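Local coordinates for phosphoacetylglucosamine mutase (Aspergillus lentulus, PDB 5O9X), which catalyses the interconversion of N-acetylglucosamine 6-phosphate and N-acetylglucosamine 1-phosphate, a phosphomutase step toward UDP-N-acetylglucosamine, at residues V202-K207 and S410-Q415; S315-L320 and I387-N392; K353-C358 and M371-G376. The protein carries 1 engineered substitution. All coordinates share one frame; numbering follows the deposited sequence.

Three modest contacts, none with a hydrogen bond across its segments, lie in and against one alpha/beta/alpha unit. Interaction 2 is the buried one: isoleucine methyls and a phenylalanine ring join helix 306-324 to edge strand 385-389. Interaction 3 involves the same four-stranded sheet but lies at the surface, where a phenylalanine ahead of strand 375-379 reaches toward edge strand 356-359; a backbone bond between Thr388 and Gly376 ties the two contacts together. Interaction 1, partly buried, brings a turn from domain II against helix 405-420 of domain III and mixes close backbone approach with loosely facing charges. Leu320 packs on Cys413 and Leu414, linking interactions 1 and 2.

Interaction 1. Residues V202-K207 and S410-Q415; sequences VMRGVK and SLECLQ
Val202 and Cys413 bring their backbones close together, with the two CA atoms 5.3 Å apart, while Arg204 and Glu412 extend alongside this approach as a more exposed pair. Neither of the two buried side chains points straight at its partner. A chi1 of -170° swings SG of Cys413 away from its own amide nitrogen and off the side of helix 405-420, to 4.2 Å from Val202 O. That is a loose approach, too long for a hydrogen bond; the carbonyl oxygen is instead the hydrogen-bond partner of His441 NE2. Cys413 also packs against Phe316 and Leu320 of helix 306-324, whereas the isopropyl group of Val202 turns to Ala437 of helix 428-442.

The charged pair is oriented quite differently. Both side chains leave their backbones toward the opposing segment, and Arg204 starts out extended before bending at its third torsion (-50°). Its NE ends 4.4 Å from Glu412 OE1, but the oxygen lies well out of the guanidinium plane and no N-H is directed at it. The attraction is therefore electrostatic at most, between an exposed arginine and a partly exposed glutamate. The other carboxylate oxygen, Glu412 OE2, is hydrogen-bonded one helical turn back to Gln408 NE2, a bond that helps to hold the carboxylate in position.

Arg204 occupies the second position of a type II beta turn closed by Val206 N and Met203 O at 3.1 Å, with Gly205 following at positive phi. This turn follows helix 188-202 and leads on toward strand 212-215. Helix 405-420 belongs to domain III, so the contact is a seam between domains II and III, two of the related alpha/beta units that phosphohexomutases assemble in succession.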
ATOM      1  N   VAL A 202     -20.459 -10.764  -4.838  1.00 21.30           N
ATOM      2  CA  VAL A 202     -20.032 -10.128  -6.091  1.00 21.60           C
ATOM      3  C   VAL A 202     -20.034 -11.143  -7.236  1.00 20.55           C
ATOM      4  O   VAL A 202     -20.317 -10.734  -8.348  1.00 25.33           O
ATOM      5  CB  VAL A 202     -18.679  -9.367  -6.056  1.00 23.58           C
ATOM      6  CG1 VAL A 202     -18.543  -8.403  -4.892  1.00 28.84           C
ATOM      7  CG2 VAL A 202     -17.499 -10.272  -6.077  1.00 23.72           C
ATOM      8  N   MET A 203     -19.768 -12.427  -6.991  1.00 18.45           N
ATOM      9  CA  MET A 203     -19.639 -13.381  -8.065  1.00 18.92           C
ATOM     10  C   MET A 203     -21.000 -13.948  -8.543  1.00 24.46           C
ATOM     11  O   MET A 203     -21.011 -14.798  -9.409  1.00 21.63           O
ATOM     12  CB  MET A 203     -18.696 -14.549  -7.744  1.00 20.89           C
ATOM     13  CG  MET A 203     -17.188 -14.104  -7.636  1.00 19.55           C
ATOM     14  SD  MET A 203     -16.650 -13.538  -9.293  1.00 19.04           S
ATOM     15  CE  MET A 203     -16.578 -15.052 -10.271  1.00 17.04           C
ATOM     16  N   ARG A 204     -22.106 -13.565  -7.912  1.00 23.83           N
ATOM     17  CA  ARG A 204     -23.417 -14.240  -8.211  1.00 29.75           C
ATOM     18  C   ARG A 204     -23.651 -14.179  -9.743  1.00 28.11           C
ATOM     19  O   ARG A 204     -23.607 -13.090 -10.361  1.00 24.84           O
ATOM     20  CB  ARG A 204     -24.590 -13.615  -7.446  1.00 31.70           C
ATOM     21  CG  ARG A 204     -25.956 -14.230  -7.834  1.00 43.03           C
ATOM     22  CD  ARG A 204     -27.155 -13.311  -7.521  1.00 50.65           C
ATOM     23  NE  ARG A 204     -27.083 -12.813  -6.141  1.00 56.71           N
ATOM     24  CZ  ARG A 204     -27.472 -13.493  -5.062  1.00 66.92           C
ATOM     25  NH1 ARG A 204     -27.993 -14.723  -5.176  1.00 63.48           N
ATOM     26  NH2 ARG A 204     -27.326 -12.937  -3.861  1.00 67.17           N
ATOM     27  N   GLY A 205     -23.739 -15.367 -10.336  1.00 28.59           N
ATOM     28  CA  GLY A 205     -24.192 -15.475 -11.704  1.00 31.41           C
ATOM     29  C   GLY A 205     -23.092 -15.507 -12.737  1.00 30.87           C
ATOM     30  O   GLY A 205     -23.400 -15.628 -13.915  1.00 23.23           O
ATOM     31  N   VAL A 206     -21.810 -15.402 -12.334  1.00 22.01           N
ATOM     32  CA  VAL A 206     -20.714 -15.462 -13.344  1.00 23.67           C
ATOM     33  C   VAL A 206     -19.654 -16.430 -12.842  1.00 24.45           C
ATOM     34  O   VAL A 206     -19.680 -16.826 -11.691  1.00 24.33           O
ATOM     35  CB  VAL A 206     -20.095 -14.013 -13.574  1.00 21.54           C
ATOM     36  CG1 VAL A 206     -21.187 -12.991 -13.977  1.00 21.62           C
ATOM     37  CG2 VAL A 206     -19.423 -13.489 -12.303  1.00 20.57           C
ATOM     38  N   LYS A 207     -18.676 -16.727 -13.660  1.00 26.07           N
ATOM     39  CA  LYS A 207     -17.581 -17.612 -13.278  1.00 25.79           C
ATOM     40  C   LYS A 207     -16.287 -17.084 -13.839  1.00 24.84           C
ATOM     41  O   LYS A 207     -16.261 -16.529 -14.947  1.00 21.92           O
ATOM     42  CB  LYS A 207     -17.810 -19.018 -13.876  1.00 31.58           C
ATOM     43  CG  LYS A 207     -18.913 -19.795 -13.120  1.00 34.15           C
ATOM     44  CD  LYS A 207     -18.725 -21.299 -13.265  1.00 43.88           C
ATOM     45  CE  LYS A 207     -20.002 -22.015 -12.872  1.00 46.42           C
ATOM     46  NZ  LYS A 207     -19.701 -23.113 -11.899  1.00 53.86           N
ATOM     47  N   SER A 410     -27.321  -5.012 -11.015  1.00 20.08           N
ATOM     48  CA  SER A 410     -26.162  -4.128 -10.997  1.00 21.88           C
ATOM     49  C   SER A 410     -26.019  -3.419  -9.673  1.00 22.27           C
ATOM     50  O   SER A 410     -24.878  -3.277  -9.144  1.00 24.06           O
ATOM     51  CB  SER A 410     -26.279  -3.148 -12.144  1.00 21.99           C
ATOM     52  OG  SER A 410     -25.942  -3.853 -13.358  1.00 23.06           O
ATOM     53  N   LEU A 411     -27.153  -2.969  -9.099  1.00 20.94           N
ATOM     54  CA  LEU A 411     -27.084  -2.339  -7.797  1.00 20.56           C
ATOM     55  C   LEU A 411     -26.532  -3.306  -6.738  1.00 20.58           C
ATOM     56  O   LEU A 411     -25.617  -2.946  -5.918  1.00 20.65           O
ATOM     57  CB  LEU A 411     -28.447  -1.722  -7.369  1.00 22.02           C
ATOM     58  CG  LEU A 411     -28.365  -0.876  -6.071  1.00 23.83           C
ATOM     59  CD1 LEU A 411     -27.734   0.490  -6.385  1.00 22.90           C
ATOM     60  CD2 LEU A 411     -29.772  -0.618  -5.553  1.00 27.83           C
ATOM     61  N   GLU A 412     -27.018  -4.545  -6.748  1.00 20.79           N
ATOM     62  CA  GLU A 412     -26.557  -5.541  -5.796  1.00 23.59           C
ATOM     63  C   GLU A 412     -25.066  -5.861  -6.000  1.00 24.08           C
ATOM     64  O   GLU A 412     -24.377  -6.111  -5.040  1.00 20.69           O
ATOM     65  CB  GLU A 412     -27.379  -6.858  -5.898  1.00 32.39           C
ATOM     66  CG  GLU A 412     -28.640  -6.788  -4.988  1.00 44.35           C
ATOM     67  CD  GLU A 412     -29.699  -7.875  -5.266  1.00 50.32           C
ATOM     68  OE1 GLU A 412     -29.349  -9.086  -5.260  1.00 60.20           O
ATOM     69  OE2 GLU A 412     -30.893  -7.518  -5.492  1.00 48.30           O
ATOM     70  N   CYS A 413     -24.614  -5.889  -7.259  1.00 22.92           N
ATOM     71  CA  CYS A 413     -23.179  -6.112  -7.520  1.00 23.13           C
ATOM     72  C   CYS A 413     -22.399  -4.946  -6.899  1.00 22.36           C
ATOM     73  O   CYS A 413     -21.430  -5.157  -6.190  1.00 26.45           O
ATOM     74  CB  CYS A 413     -22.957  -6.248  -9.041  1.00 23.74           C
ATOM     75  SG  CYS A 413     -21.269  -6.804  -9.359  1.00 27.99           S
ATOM     76  N   LEU A 414     -22.844  -3.707  -7.080  1.00 21.68           N
ATOM     77  CA  LEU A 414     -22.128  -2.582  -6.461  1.00 22.82           C
ATOM     78  C   LEU A 414     -22.072  -2.670  -4.967  1.00 22.42           C
ATOM     79  O   LEU A 414     -21.039  -2.377  -4.348  1.00 20.16           O
ATOM     80  CB  LEU A 414     -22.756  -1.222  -6.831  1.00 25.29           C
ATOM     81  CG  LEU A 414     -22.355  -0.584  -8.123  1.00 30.60           C
ATOM     82  CD1 LEU A 414     -23.336   0.545  -8.388  1.00 29.83           C
ATOM     83  CD2 LEU A 414     -20.896  -0.069  -8.029  1.00 28.40           C
ATOM     84  N   GLN A 415     -23.181  -3.081  -4.344  1.00 22.30           N
ATOM     85  CA  GLN A 415     -23.227  -3.179  -2.875  1.00 22.53           C
ATOM     86  C   GLN A 415     -22.222  -4.203  -2.393  1.00 22.50           C
ATOM     87  O   GLN A 415     -21.478  -3.951  -1.435  1.00 24.08           O
ATOM     88  CB  GLN A 415     -24.658  -3.616  -2.386  1.00 24.86           C
ATOM     89  CG  GLN A 415     -25.789  -2.640  -2.742  1.00 24.97           C
ATOM     90  CD  GLN A 415     -27.212  -3.250  -2.547  1.00 30.11           C
ATOM     91  OE1 GLN A 415     -27.362  -4.478  -2.383  1.00 28.50           O
ATOM     92  NE2 GLN A 415     -28.242  -2.380  -2.528  1.00 30.91           N
TER

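Interaction 2. Residues S315-L320 and I387-N392; sequences SFIGDL and ITFSEN
Ile317 of helix 306-324 meets Ile387 and Phe389 of strand 385-389 through a single methyl, CD1. Its CB already points toward the strand but remains too distant to touch it. There the side chain branches. Ile317 CG2 lies anti to the backbone N and packs on Leu414 of helix 405-420. The other branch, CG1, touches neither strand residue but is extended at chi2 (165°), and this projects the terminal methyl outward. Ile317 CD1 then stands 4.1 Å from Ile387 CG2 and 4.2 Å from Ile387 CD1, so the two isoleucines meet tip to tip. The same Ile317 CD1 lies 4.2 Å from Phe389 CZ, approaching the ring obliquely. These are purely apolar contacts between three buried residues.

Around the tip, Ile387 also packs on Val375 and Val377 of the adjacent antiparallel strand 375-379 and on Leu434 of helix 428-442, while Phe389 rests on Val375 and on Leu417 of helix 405-420. Ile317 thus sits where helix 306-324, with helices 405-420 and 428-442 beside it, packs on edge strand 385-389 of the four-stranded sheet.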
ATOM      1  N   SER A 315     -13.669   1.507 -14.909  1.00 16.43           N
ATOM      2  CA  SER A 315     -14.557   1.148 -16.030  1.00 18.32           C
ATOM      3  C   SER A 315     -15.736   0.295 -15.488  1.00 18.83           C
ATOM      4  O   SER A 315     -16.887   0.556 -15.818  1.00 19.93           O
ATOM      5  CB  SER A 315     -13.739   0.327 -17.026  1.00 19.40           C
ATOM      6  OG  SER A 315     -14.547  -0.444 -17.867  1.00 22.15           O
ATOM      7  N   PHE A 316     -15.439  -0.770 -14.738  1.00 19.29           N
ATOM      8  CA  PHE A 316     -16.480  -1.646 -14.213  1.00 18.64           C
ATOM      9  C   PHE A 316     -17.489  -0.863 -13.352  1.00 20.73           C
ATOM     10  O   PHE A 316     -18.690  -0.947 -13.547  1.00 20.63           O
ATOM     11  CB  PHE A 316     -15.863  -2.755 -13.369  1.00 19.32           C
ATOM     12  CG  PHE A 316     -16.850  -3.818 -12.974  1.00 19.32           C
ATOM     13  CD1 PHE A 316     -17.631  -4.454 -13.961  1.00 20.79           C
ATOM     14  CD2 PHE A 316     -17.011  -4.160 -11.643  1.00 21.06           C
ATOM     15  CE1 PHE A 316     -18.557  -5.442 -13.579  1.00 20.49           C
ATOM     16  CE2 PHE A 316     -17.887  -5.178 -11.261  1.00 21.18           C
ATOM     17  CZ  PHE A 316     -18.644  -5.821 -12.248  1.00 19.30           C
ATOM     18  N   ILE A 317     -17.016  -0.099 -12.391  1.00 19.29           N
ATOM     19  CA  ILE A 317     -17.900   0.658 -11.532  1.00 19.04           C
ATOM     20  C   ILE A 317     -18.810   1.655 -12.298  1.00 21.42           C
ATOM     21  O   ILE A 317     -20.016   1.837 -11.962  1.00 18.55           O
ATOM     22  CB  ILE A 317     -17.161   1.331 -10.326  1.00 19.52           C
ATOM     23  CG1 ILE A 317     -16.555   0.231  -9.432  1.00 21.53           C
ATOM     24  CG2 ILE A 317     -18.108   2.313  -9.550  1.00 20.59           C
ATOM     25  CD1 ILE A 317     -15.490   0.749  -8.427  1.00 21.32           C
ATOM     26  N   GLY A 318     -18.233   2.335 -13.286  1.00 19.93           N
ATOM     27  CA  GLY A 318     -18.989   3.200 -14.153  1.00 20.36           C
ATOM     28  C   GLY A 318     -20.061   2.483 -14.918  1.00 20.71           C
ATOM     29  O   GLY A 318     -21.178   3.017 -15.004  1.00 21.14           O
ATOM     30  N   ASP A 319     -19.757   1.311 -15.489  1.00 16.38           N
ATOM     31  CA  ASP A 319     -20.783   0.530 -16.173  1.00 19.72           C
ATOM     32  C   ASP A 319     -21.862   0.045 -15.173  1.00 18.76           C
ATOM     33  O   ASP A 319     -23.056   0.051 -15.531  1.00 18.89           O
ATOM     34  CB  ASP A 319     -20.187  -0.698 -16.889  1.00 21.20           C
ATOM     35  CG  ASP A 319     -19.280  -0.318 -18.061  1.00 25.44           C
ATOM     36  OD1 ASP A 319     -19.267   0.865 -18.553  1.00 23.70           O
ATOM     37  OD2 ASP A 319     -18.636  -1.270 -18.544  1.00 25.09           O
ATOM     38  N   LEU A 320     -21.495  -0.374 -13.957  1.00 15.67           N
ATOM     39  CA  LEU A 320     -22.516  -0.812 -13.005  1.00 18.02           C
ATOM     40  C   LEU A 320     -23.418   0.346 -12.552  1.00 21.81           C
ATOM     41  O   LEU A 320     -24.626   0.155 -12.474  1.00 20.32           O
ATOM     42  CB  LEU A 320     -21.922  -1.421 -11.711  1.00 17.07           C
ATOM     43  CG  LEU A 320     -21.311  -2.807 -11.847  1.00 18.41           C
ATOM     44  CD1 LEU A 320     -20.692  -3.220 -10.466  1.00 19.10           C
ATOM     45  CD2 LEU A 320     -22.293  -3.881 -12.402  1.00 19.29           C
ATOM     46  N   ILE A 387     -10.324   1.423  -3.495  1.00 18.61           N
ATOM     47  CA  ILE A 387     -11.390   2.302  -3.983  1.00 18.57           C
ATOM     48  C   ILE A 387     -12.119   2.716  -2.748  1.00 21.20           C
ATOM     49  O   ILE A 387     -12.476   1.888  -1.912  1.00 24.91           O
ATOM     50  CB  ILE A 387     -12.361   1.614  -4.954  1.00 18.83           C
ATOM     51  CG1 ILE A 387     -11.622   1.155  -6.199  1.00 18.45           C
ATOM     52  CG2 ILE A 387     -13.369   2.671  -5.480  1.00 18.85           C
ATOM     53  CD1 ILE A 387     -11.876  -0.261  -6.559  1.00 22.36           C
ATOM     54  N   THR A 388     -12.306   4.006  -2.623  1.00 23.31           N
ATOM     55  CA  THR A 388     -13.012   4.536  -1.451  1.00 26.10           C
ATOM     56  C   THR A 388     -14.418   5.036  -1.911  1.00 25.81           C
ATOM     57  O   THR A 388     -14.580   5.557  -2.998  1.00 26.13           O
ATOM     58  CB  THR A 388     -12.130   5.584  -0.754  1.00 27.83           C
ATOM     59  OG1 THR A 388     -12.821   6.035   0.381  1.00 39.52           O
ATOM     60  CG2 THR A 388     -11.919   6.743  -1.626  1.00 24.28           C
ATOM     61  N   PHE A 389     -15.432   4.777  -1.098  1.00 29.95           N
ATOM     62  CA  PHE A 389     -16.824   5.218  -1.389  1.00 28.44           C
ATOM     63  C   PHE A 389     -17.192   6.191  -0.296  1.00 28.52           C
ATOM     64  O   PHE A 389     -17.066   5.862   0.882  1.00 27.55           O
ATOM     65  CB  PHE A 389     -17.763   4.028  -1.346  1.00 28.88           C
ATOM     66  CG  PHE A 389     -17.516   3.040  -2.454  1.00 28.60           C
ATOM     67  CD1 PHE A 389     -18.191   3.173  -3.686  1.00 30.63           C
ATOM     68  CD2 PHE A 389     -16.588   2.004  -2.273  1.00 31.11           C
ATOM     69  CE1 PHE A 389     -17.970   2.263  -4.720  1.00 31.11           C
ATOM     70  CE2 PHE A 389     -16.326   1.105  -3.315  1.00 35.76           C
ATOM     71  CZ  PHE A 389     -17.035   1.233  -4.524  1.00 28.04           C
ATOM     72  N   SER A 390     -17.564   7.378  -0.697  1.00 28.09           N
ATOM     73  CA  SER A 390     -18.004   8.420   0.286  1.00 32.11           C
ATOM     74  C   SER A 390     -19.275   8.031   1.061  1.00 35.56           C
ATOM     75  O   SER A 390     -20.013   7.102   0.659  1.00 27.57           O
ATOM     76  CB  SER A 390     -18.295   9.726  -0.408  1.00 27.80           C
ATOM     77  OG  SER A 390     -19.516   9.700  -1.170  1.00 31.79           O
ATOM     78  N   GLU A 391     -19.540   8.734   2.167  1.00 32.87           N
ATOM     79  CA  GLU A 391     -20.812   8.539   2.872  1.00 34.44           C
ATOM     80  C   GLU A 391     -22.096   8.607   1.971  1.00 28.93           C
ATOM     81  O   GLU A 391     -22.924   7.684   1.990  1.00 29.17           O
ATOM     82  CB  GLU A 391     -20.872   9.427   4.119  1.00 37.72           C
ATOM     83  CG  GLU A 391     -19.996   8.937   5.275  1.00 48.71           C
ATOM     84  CD  GLU A 391     -20.033   7.407   5.499  1.00 57.94           C
ATOM     85  OE1 GLU A 391     -21.131   6.859   5.759  1.00 64.96           O
ATOM     86  OE2 GLU A 391     -18.965   6.737   5.403  1.00 53.90           O
ATOM     87  N   ASN A 392     -22.184   9.651   1.159  1.00 29.60           N
ATOM     88  CA  ASN A 392     -23.254   9.853   0.220  1.00 35.12           C
ATOM     89  C   ASN A 392     -23.331   8.759  -0.827  1.00 35.37           C
ATOM     90  O   ASN A 392     -24.420   8.347  -1.208  1.00 31.34           O
ATOM     91  CB  ASN A 392     -23.145  11.234  -0.406  1.00 38.67           C
ATOM     92  CG  ASN A 392     -23.579  12.341   0.577  1.00 51.69           C
ATOM     93  OD1 ASN A 392     -24.145  12.064   1.653  1.00 51.54           O
ATOM     94  ND2 ASN A 392     -23.322  13.591   0.213  1.00 51.48           N
TER

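Interaction 3. Residues K353-C358 and M371-G376; sequences KLPSVC and MRFDVG. Unlike the reference sequence in segment 371-376: Met371 (reference Leu).
Phe373 supplies the ring on which Pro355 and Val357 converge, and every contact across the two segments is apolar. Two kinds can be told apart. The first is aliphatic packing at the ring's edge: Val357 CG2 lies near the ring plane, 3.8 Å from Phe373 CZ and 4.1 Å from Phe373 CE2. Val357 has its CG1 branch anti to the backbone N (chi1 177°), leaving CG2 as the methyl that meets the phenyl edge. The second kind is the approach of the proline ring, with Pro355 CG coming within 3.7 Å of Phe373 CE1. It arrives obliquely, and the two side chains point past one another. Pro355 and Val357, two positions apart on an extended chain, both point toward the phenylalanine, whereas the intervening Ser356 turns away to Thr345 and Ile348 of helix 342-350.

Backbone interactions belong to the surroundings. Pro355 and Val357 form backbone hydrogen bonds with Val334, and Val357 also with Gln336, in strand 332-337, which lies between the two segments. The 9.6 Å separation of Pro355 CA and Phe373 CA fits this intervening strand, and Phe373 also packs on its Val335. At the next residue, Asp374 OD2 accepts a hydrogen bond from Lys331 N, tying the lead-in to strand 375-379 to the start of its neighbour.

Strands 356-359 and 375-379 run parallel, one on either side of 332-337, and are connected through helix 363-370. The contact therefore joins the starts of the two parallel strands of a beta-alpha-beta crossover that skips over one strand, within the alpha/beta sheet of domain III of this phosphohexomutase.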
ATOM      1  N   LYS A 353     -13.389   9.172 -19.722  1.00 24.67           N
ATOM      2  CA  LYS A 353     -13.944  10.552 -19.541  1.00 27.14           C
ATOM      3  C   LYS A 353     -14.168  10.860 -18.070  1.00 27.85           C
ATOM      4  O   LYS A 353     -15.204  11.344 -17.652  1.00 25.98           O
ATOM      5  CB  LYS A 353     -15.213  10.770 -20.445  1.00 29.59           C
ATOM      6  CG  LYS A 353     -14.857  10.691 -21.940  1.00 33.63           C
ATOM      7  CD  LYS A 353     -16.070  10.852 -22.865  1.00 37.20           C
ATOM      8  CE  LYS A 353     -15.903  10.015 -24.134  1.00 49.07           C
ATOM      9  NZ  LYS A 353     -17.057   9.064 -24.254  1.00 46.87           N
ATOM     10  N   LEU A 354     -13.150  10.586 -17.249  1.00 26.05           N
ATOM     11  CA  LEU A 354     -13.238  10.843 -15.792  1.00 25.94           C
ATOM     12  C   LEU A 354     -12.159  11.822 -15.402  1.00 26.27           C
ATOM     13  O   LEU A 354     -11.129  11.871 -16.079  1.00 25.39           O
ATOM     14  CB  LEU A 354     -13.076   9.540 -14.929  1.00 22.49           C
ATOM     15  CG  LEU A 354     -14.016   8.339 -15.202  1.00 23.24           C
ATOM     16  CD1 LEU A 354     -13.540   7.147 -14.360  1.00 19.86           C
ATOM     17  CD2 LEU A 354     -15.477   8.727 -14.814  1.00 23.61           C
ATOM     18  N   PRO A 355     -12.381  12.553 -14.304  1.00 28.11           N
ATOM     19  CA  PRO A 355     -11.279  13.375 -13.836  1.00 30.22           C
ATOM     20  C   PRO A 355     -10.171  12.454 -13.254  1.00 30.34           C
ATOM     21  O   PRO A 355     -10.490  11.363 -12.749  1.00 27.74           O
ATOM     22  CB  PRO A 355     -11.928  14.220 -12.733  1.00 25.42           C
ATOM     23  CG  PRO A 355     -13.104  13.371 -12.237  1.00 25.10           C
ATOM     24  CD  PRO A 355     -13.641  12.839 -13.564  1.00 25.35           C
ATOM     25  N   SER A 356      -8.908  12.875 -13.399  1.00 27.84           N
ATOM     26  CA  SER A 356      -7.785  12.315 -12.625  1.00 24.41           C
ATOM     27  C   SER A 356      -7.029  13.401 -11.850  1.00 27.16           C
ATOM     28  O   SER A 356      -7.068  14.598 -12.194  1.00 24.01           O
ATOM     29  CB  SER A 356      -6.833  11.523 -13.539  1.00 27.28           C
ATOM     30  OG  SER A 356      -6.227  12.385 -14.463  1.00 28.80           O
ATOM     31  N   VAL A 357      -6.385  13.015 -10.755  1.00 22.79           N
ATOM     32  CA  VAL A 357      -5.660  13.961  -9.906  1.00 23.25           C
ATOM     33  C   VAL A 357      -4.306  13.257  -9.694  1.00 24.91           C
ATOM     34  O   VAL A 357      -4.282  12.039  -9.539  1.00 23.43           O
ATOM     35  CB  VAL A 357      -6.393  14.125  -8.553  1.00 26.86           C
ATOM     36  CG1 VAL A 357      -5.611  15.062  -7.604  1.00 29.76           C
ATOM     37  CG2 VAL A 357      -7.789  14.702  -8.838  1.00 30.28           C
ATOM     38  N   CYS A 358      -3.195  14.011  -9.709  1.00 19.70           N
ATOM     39  CA  CYS A 358      -1.893  13.405  -9.456  1.00 19.23           C
ATOM     40  C   CYS A 358      -1.456  13.891  -8.105  1.00 17.71           C
ATOM     41  O   CYS A 358      -1.514  15.100  -7.824  1.00 16.22           O
ATOM     42  CB  CYS A 358      -0.906  13.856 -10.591  1.00 21.56           C
ATOM     43  SG  CYS A 358       0.701  13.029 -10.446  1.00 18.93           S
ATOM     44  N   MET A 371     -10.776  11.264  -1.316  1.00 32.61           N
ATOM     45  CA  MET A 371     -11.956  11.747  -0.519  1.00 37.11           C
ATOM     46  C   MET A 371     -12.764  12.805  -1.253  1.00 35.47           C
ATOM     47  O   MET A 371     -13.900  13.086  -0.883  1.00 38.88           O
ATOM     48  CB  MET A 371     -11.596  12.320   0.863  1.00 36.79           C
ATOM     49  CG  MET A 371     -10.591  11.577   1.721  1.00 47.35           C
ATOM     50  SD  MET A 371     -11.226  10.445   2.984  1.00 63.57           S
ATOM     51  CE  MET A 371     -11.735   9.030   1.995  1.00 57.67           C
ATOM     52  N   ARG A 372     -12.236  13.383  -2.319  1.00 31.72           N
ATOM     53  CA  ARG A 372     -12.973  14.448  -2.997  1.00 32.11           C
ATOM     54  C   ARG A 372     -14.065  13.938  -3.969  1.00 33.88           C
ATOM     55  O   ARG A 372     -14.843  14.731  -4.495  1.00 36.69           O
ATOM     56  CB  ARG A 372     -11.995  15.435  -3.649  1.00 37.19           C
ATOM     57  CG  ARG A 372     -11.047  15.988  -2.573  1.00 47.93           C
ATOM     58  CD  ARG A 372     -10.237  17.233  -2.909  1.00 63.47           C
ATOM     59  NE  ARG A 372     -10.922  18.207  -3.776  1.00 78.16           N
ATOM     60  CZ  ARG A 372     -10.337  19.285  -4.317  1.00 79.81           C
ATOM     61  NH1 ARG A 372      -9.054  19.551  -4.076  1.00 74.52           N
ATOM     62  NH2 ARG A 372     -11.028  20.107  -5.103  1.00 73.16           N
ATOM     63  N   PHE A 373     -14.107  12.613  -4.190  1.00 26.34           N
ATOM     64  CA  PHE A 373     -15.025  11.988  -5.155  1.00 28.08           C
ATOM     65  C   PHE A 373     -16.082  11.190  -4.390  1.00 26.59           C
ATOM     66  O   PHE A 373     -15.833  10.824  -3.239  1.00 28.96           O
ATOM     67  CB  PHE A 373     -14.205  11.066  -6.094  1.00 22.01           C
ATOM     68  CG  PHE A 373     -13.190  11.839  -6.882  1.00 23.78           C
ATOM     69  CD1 PHE A 373     -13.596  12.716  -7.862  1.00 23.83           C
ATOM     70  CD2 PHE A 373     -11.805  11.703  -6.622  1.00 26.23           C
ATOM     71  CE1 PHE A 373     -12.666  13.483  -8.589  1.00 27.44           C
ATOM     72  CE2 PHE A 373     -10.860  12.466  -7.355  1.00 22.91           C
ATOM     73  CZ  PHE A 373     -11.289  13.348  -8.333  1.00 26.04           C
ATOM     74  N   ASP A 374     -17.226  10.915  -5.037  1.00 32.12           N
ATOM     75  CA  ASP A 374     -18.212   9.947  -4.512  1.00 31.77           C
ATOM     76  C   ASP A 374     -17.539   8.575  -4.487  1.00 27.87           C
ATOM     77  O   ASP A 374     -17.583   7.854  -3.490  1.00 28.91           O
ATOM     78  CB  ASP A 374     -19.487   9.876  -5.444  1.00 36.34           C
ATOM     79  CG  ASP A 374     -20.253  11.255  -5.608  1.00 41.10           C
ATOM     80  OD1 ASP A 374     -20.368  12.000  -4.621  1.00 36.86           O
ATOM     81  OD2 ASP A 374     -20.755  11.562  -6.734  1.00 43.68           O
ATOM     82  N   VAL A 375     -16.919   8.210  -5.617  1.00 23.63           N
ATOM     83  CA  VAL A 375     -16.149   6.932  -5.715  1.00 20.75           C
ATOM     84  C   VAL A 375     -14.667   7.348  -6.052  1.00 20.45           C
ATOM     85  O   VAL A 375     -14.429   7.898  -7.120  1.00 21.13           O
ATOM     86  CB  VAL A 375     -16.743   6.053  -6.848  1.00 20.96           C
ATOM     87  CG1 VAL A 375     -15.975   4.761  -6.962  1.00 19.18           C
ATOM     88  CG2 VAL A 375     -18.273   5.770  -6.596  1.00 18.38           C
ATOM     89  N   GLY A 376     -13.718   7.122  -5.160  1.00 20.25           N
ATOM     90  CA  GLY A 376     -12.361   7.607  -5.485  1.00 18.96           C
ATOM     91  C   GLY A 376     -11.500   6.339  -5.753  1.00 17.76           C
ATOM     92  O   GLY A 376     -11.213   5.530  -4.826  1.00 20.43           O
TER